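Local coordinates for protein DNA-entry nuclease (Competence-specific nuclease) (Streptococcus agalactiae ILRI112, PDB 4QGO) that probably cleaves DNA and RNA without sequence specificity, as a competence-type DNA-entry nuclease of the His-Me finger (beta-beta-alpha metal) class, at residues 154-157 with 158-161; 138-141 with 142-146. The protein carries 1 engineered substitution. One frame throughout, in Å; residues are numbered along the deposited sequence.

Contact 1. Residues 154-157 with 158-161; sequences NYYE and SLVR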
loop_
_atom_site.group_PDB
_atom_site.type_symbol
_atom_site.label_atom_id
_atom_site.label_comp_id
_atom_site.label_asym_id
_atom_site.label_seq_id
_atom_site.Cartn_x
_atom_site.Cartn_y
_atom_site.Cartn_z
ATOM N N ASN A 154 5.564 0.654 -5.006
ATOM C CA ASN A 154 6.974 1.047 -5.006
ATOM C C ASN A 154 7.171 2.453 -5.575
ATOM O O ASN A 154 7.988 3.212 -5.071
ATOM C CB ASN A 154 7.825 0.055 -5.818
ATOM C CG ASN A 154 8.523 -0.997 -4.954
ATOM O OD1 ASN A 154 8.428 -0.999 -3.722
ATOM N ND2 ASN A 154 9.240 -1.901 -5.613
ATOM N N TYR A 155 6.431 2.795 -6.631
ATOM C CA TYR A 155 6.556 4.127 -7.224
ATOM C C TYR A 155 6.283 5.225 -6.187
ATOM O O TYR A 155 7.037 6.204 -6.073
ATOM C CB TYR A 155 5.598 4.303 -8.413
ATOM C CG TYR A 155 5.655 5.697 -8.989
ATOM C CD1 TYR A 155 6.672 6.062 -9.859
ATOM C CD2 TYR A 155 4.705 6.652 -8.646
ATOM C CE1 TYR A 155 6.752 7.348 -10.359
ATOM C CE2 TYR A 155 4.777 7.947 -9.153
ATOM C CZ TYR A 155 5.798 8.272 -10.011
ATOM O OH TYR A 155 5.878 9.555 -10.513
ATOM N N TYR A 156 5.182 5.076 -5.459
ATOM C CA TYR A 156 4.807 6.055 -4.452
ATOM C C TYR A 156 5.754 6.075 -3.272
ATOM O O TYR A 156 6.081 7.145 -2.742
ATOM C CB TYR A 156 3.344 5.867 -4.050
ATOM C CG TYR A 156 2.466 6.365 -5.165
ATOM C CD1 TYR A 156 2.111 7.713 -5.244
ATOM C CD2 TYR A 156 2.054 5.517 -6.182
ATOM C CE1 TYR A 156 1.343 8.186 -6.294
ATOM C CE2 TYR A 156 1.284 5.980 -7.233
ATOM C CZ TYR A 156 0.929 7.312 -7.276
ATOM O OH TYR A 156 0.170 7.794 -8.320
ATOM N N GLU A 157 6.226 4.899 -2.884
ATOM C CA GLU A 157 7.258 4.823 -1.850
ATOM C C GLU A 157 8.528 5.551 -2.280
ATOM O O GLU A 157 9.155 6.229 -1.463
ATOM C CB GLU A 157 7.536 3.370 -1.457
ATOM C CG GLU A 157 6.366 2.773 -0.656
ATOM C CD GLU A 157 6.435 1.278 -0.530
ATOM O OE1 GLU A 157 7.018 0.643 -1.424
ATOM O OE2 GLU A 157 5.901 0.725 0.460
ATOM N N SER A 158 8.886 5.437 -3.556
ATOM C CA SER A 158 10.027 6.174 -4.075
ATOM C C SER A 158 9.830 7.680 -3.987
ATOM O O SER A 158 10.780 8.402 -3.672
ATOM C CB SER A 158 10.323 5.776 -5.517
ATOM O OG SER A 158 10.756 4.429 -5.576
ATOM N N LEU A 159 8.619 8.170 -4.252
ATOM C CA LEU A 159 8.370 9.600 -4.101
ATOM C C LEU A 159 8.599 10.041 -2.662
ATOM O O LEU A 159 9.182 11.101 -2.404
ATOM C CB LEU A 159 6.936 9.966 -4.513
ATOM C CG LEU A 159 6.575 9.761 -5.980
ATOM C CD1 LEU A 159 5.107 10.137 -6.202
ATOM C CD2 LEU A 159 7.485 10.575 -6.891
ATOM N N VAL A 160 8.128 9.231 -1.717
ATOM C CA VAL A 160 8.238 9.576 -0.306
ATOM C C VAL A 160 9.694 9.497 0.145
ATOM O O VAL A 160 10.195 10.390 0.831
ATOM C CB VAL A 160 7.384 8.648 0.564
ATOM C CG1 VAL A 160 7.599 8.947 2.033
ATOM C CG2 VAL A 160 5.913 8.826 0.216
ATOM N N ARG A 161 10.371 8.440 -0.275
ATOM C CA ARG A 161 11.778 8.247 0.059
ATOM C C ARG A 161 12.619 9.405 -0.454
ATOM O O ARG A 161 13.463 9.941 0.274
ATOM C CB ARG A 161 12.247 6.937 -0.566
ATOM C CG ARG A 161 13.619 6.505 -0.167
ATOM C CD ARG A 161 13.940 5.128 -0.726
ATOM N NE ARG A 161 14.017 5.148 -2.184
ATOM C CZ ARG A 161 13.172 4.515 -2.986
ATOM N NH1 ARG A 161 12.173 3.802 -2.469
ATOM N NH2 ARG A 161 13.330 4.597 -4.304
HETATM O O HOH W 1 10.330 2.001 -3.991
#

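Contact 2. Residues 138-141 with 142-146; sequences QTAH and SNQSN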
loop_
_atom_site.group_PDB
_atom_site.type_symbol
_atom_site.label_atom_id
_atom_site.label_comp_id
_atom_site.label_asym_id
_atom_site.label_seq_id
_atom_site.Cartn_x
_atom_site.Cartn_y
_atom_site.Cartn_z
ATOM N N GLN A 138 0.135 -9.203 -1.289
ATOM C CA GLN A 138 0.059 -8.167 -2.309
ATOM C C GLN A 138 0.553 -8.711 -3.639
ATOM O O GLN A 138 1.562 -9.440 -3.697
ATOM C CB GLN A 138 0.888 -6.945 -1.901
ATOM C CG GLN A 138 0.646 -5.731 -2.805
ATOM C CD GLN A 138 1.317 -4.481 -2.279
ATOM O OE1 GLN A 138 2.379 -4.554 -1.651
ATOM N NE2 GLN A 138 0.705 -3.326 -2.524
ATOM N N THR A 139 -0.144 -8.368 -4.714
ATOM C CA THR A 139 0.309 -8.860 -6.014
ATOM C C THR A 139 1.742 -8.382 -6.298
ATOM O O THR A 139 2.146 -7.286 -5.879
ATOM C CB THR A 139 -0.621 -8.467 -7.174
ATOM O OG1 THR A 139 -0.539 -7.047 -7.396
ATOM C CG2 THR A 139 -2.056 -8.883 -6.869
ATOM N N ALA A 140 2.514 -9.214 -6.994
ATOM C CA ALA A 140 3.870 -8.835 -7.354
ATOM C C ALA A 140 3.871 -7.534 -8.142
ATOM O O ALA A 140 4.705 -6.666 -7.893
ATOM C CB ALA A 140 4.542 -9.943 -8.158
ATOM N N HIS A 141 2.935 -7.392 -9.085
ATOM C CA HIS A 141 2.859 -6.168 -9.862
ATOM C C HIS A 141 2.621 -4.936 -8.998
ATOM O O HIS A 141 3.313 -3.928 -9.135
ATOM C CB HIS A 141 1.746 -6.233 -10.891
ATOM C CG HIS A 141 1.473 -4.911 -11.520
ATOM N ND1 HIS A 141 2.316 -4.343 -12.451
ATOM C CD2 HIS A 141 0.488 -4.009 -11.302
ATOM C CE1 HIS A 141 1.837 -3.161 -12.807
ATOM N NE2 HIS A 141 0.726 -2.939 -12.129
ATOM N N SER A 142 1.617 -5.007 -8.130
ATOM C CA SER A 142 1.257 -3.815 -7.373
ATOM C C SER A 142 2.265 -3.496 -6.264
ATOM O O SER A 142 2.414 -2.339 -5.875
ATOM C CB SER A 142 -0.189 -3.881 -6.866
ATOM O OG SER A 142 -0.340 -4.794 -5.784
ATOM N N ASN A 143 2.981 -4.506 -5.778
ATOM C CA ASN A 143 4.075 -4.286 -4.851
ATOM C C ASN A 143 5.290 -3.656 -5.530
ATOM O O ASN A 143 5.826 -2.649 -5.066
ATOM C CB ASN A 143 4.475 -5.618 -4.197
ATOM C CG ASN A 143 5.595 -5.457 -3.194
ATOM O OD1 ASN A 143 5.374 -4.973 -2.085
ATOM N ND2 ASN A 143 6.793 -5.882 -3.558
ATOM N N GLN A 144 5.689 -4.225 -6.666
ATOM C CA GLN A 144 7.016 -3.964 -7.233
ATOM C C GLN A 144 7.122 -2.809 -8.213
ATOM O O GLN A 144 8.202 -2.221 -8.369
ATOM C CB GLN A 144 7.530 -5.229 -7.922
ATOM C CG GLN A 144 7.780 -6.361 -6.967
ATOM C CD GLN A 144 8.175 -7.652 -7.664
ATOM O OE1 GLN A 144 8.801 -7.635 -8.731
ATOM N NE2 GLN A 144 7.823 -8.777 -7.056
ATOM N N SER A 145 6.039 -2.480 -8.899
ATOM C CA SER A 145 6.202 -1.547 -10.003
ATOM C C SER A 145 6.625 -0.176 -9.513
ATOM O O SER A 145 5.938 0.456 -8.690
ATOM C CB SER A 145 4.952 -1.397 -10.841
ATOM O OG SER A 145 5.247 -0.476 -11.880
ATOM N N ASN A 146 7.772 0.255 -10.029
ATOM C CA ASN A 146 8.366 1.537 -9.679
ATOM C C ASN A 146 8.336 2.539 -10.835
ATOM O O ASN A 146 9.019 3.563 -10.797
ATOM C CB ASN A 146 9.805 1.314 -9.216
ATOM C CG ASN A 146 10.367 2.478 -8.435
ATOM O OD1 ASN A 146 9.694 3.064 -7.582
ATOM N ND2 ASN A 146 11.616 2.825 -8.720
HETATM O O HOH W 2 -1.896 -3.282 -3.978
#

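Contact 1. Residues 154-157 with 158-161
Asn154 O is gripped twice: Ser158 N reaches it at 2.8 Å in the i to i+4 bond of helix 153-165, and water 1 donates to the same Asn154 O, also at 2.8 Å. The water in turn accepts from Arg161 NH1 at 3.0 Å, lying at the edge of the guanidinium and in its plane. Arg161 turns back along the helix through a bend at its third torsion (chi3 66°), which brings NH2 to within 2.9 Å of Ser158 OG, a bond tilted 29° out of the guanidinium plane. Ser158 OG has a second neighbour in the side chain of Asn146, while the Glu157 carboxylate is held by Gln153.

Tyr155 and Tyr156 pack with Leu159. Leu159 CD1 lies 3.7 Å from Tyr155 CE2 and 4.0 Å from Tyr156 CD1, and Tyr155 CD2 sits over one face of the Tyr156 ring. Tyr156 and Val160 carry this packing onto Phe202 in strand 201-207, Tyr156 meeting it edge-to-face. These two side chains thus seat helix 153-165 on the central sheet, while its arginine, through one direct and one water-mediated bond, ties successive turns together elsewhere on its surface.

Contact 2. Residues 138-141 with 142-146
Gln138 lays its extended side chain along the first turn of helix 140-144, with CG 3.3 Å from Ser142 OG and CD 3.8 Å from Asn143 CA. The Gln138 and Asn143 side chains cross at about a right angle, and their amide planes are turned 60° from each other. Their oxygens, Gln138 OE1 and Asn143 OD1, come within 3.1 Å without bonding, since both are acceptors. The nitrogens are engaged elsewhere: Gln138 NE2 donates to Gln153 and to water 2, and Asn143 ND2 makes a weak bond to Asp109. Water 2 also contacts Ser142 OG at 2.8 Å, bridging the strand's end to the helix.

Thr139 is the N-cap. With its hydroxyl between the backbone N and the carbonyl carbon (chi1 69°), OG1 accepts from Ser142 N at 3.1 Å, while its carbonyl receives Asn143 N. The same OG1 lies 2.8 Å from Ser142 OG and is bonded to the carbonyl of Thr209, so a loop next to the strand helps to fix the cap. Strand 135-139 pairs antiparallel with 108-112, probably the beta-beta part of the beta-beta-alpha metal motif, and the cap turns the chain directly from that strand into the short helix.

Further along, Gln144 N closes a helical bond onto Ala140 O, and the Gln144 side chain runs back past that carbonyl, its NE2 resting 3.7 Å from Ala140 CB while donating to Asp109. His141, its CG anti to the backbone N (chi1 169°), brings CE1 to 4.1 Å from Ser145 CB, and its ND1 is bonded to Tyr104 OH, while Ser145 OG binds the carbonyl of Asn150.

Overall arrangement
Contact 2 precedes contact 1 along the chain, and their centres are 12 Å apart. They meet where helix 140-144 ends and helix 153-165 begins: Asn154 ND2 lies 3.0 Å from Gln144 O, probably hydrogen-bonded, and Asn154 CG packs 3.2 Å from Asn143 O. Gln153 adds a further tie, serving Gln138 of contact 2 and Glu157 of contact 1. Strands 108-112 and 135-139, with one or both helices that follow, are consistent with the beta-beta-alpha core that carries the active site in this family; no metal is bound here. A sulfate, probably from the crystallisation liquor, lies about 4 Å (nearest atoms) from the side chain of Tyr155 and one equally near that of Ser145; whether they mark an anion site is uncertain.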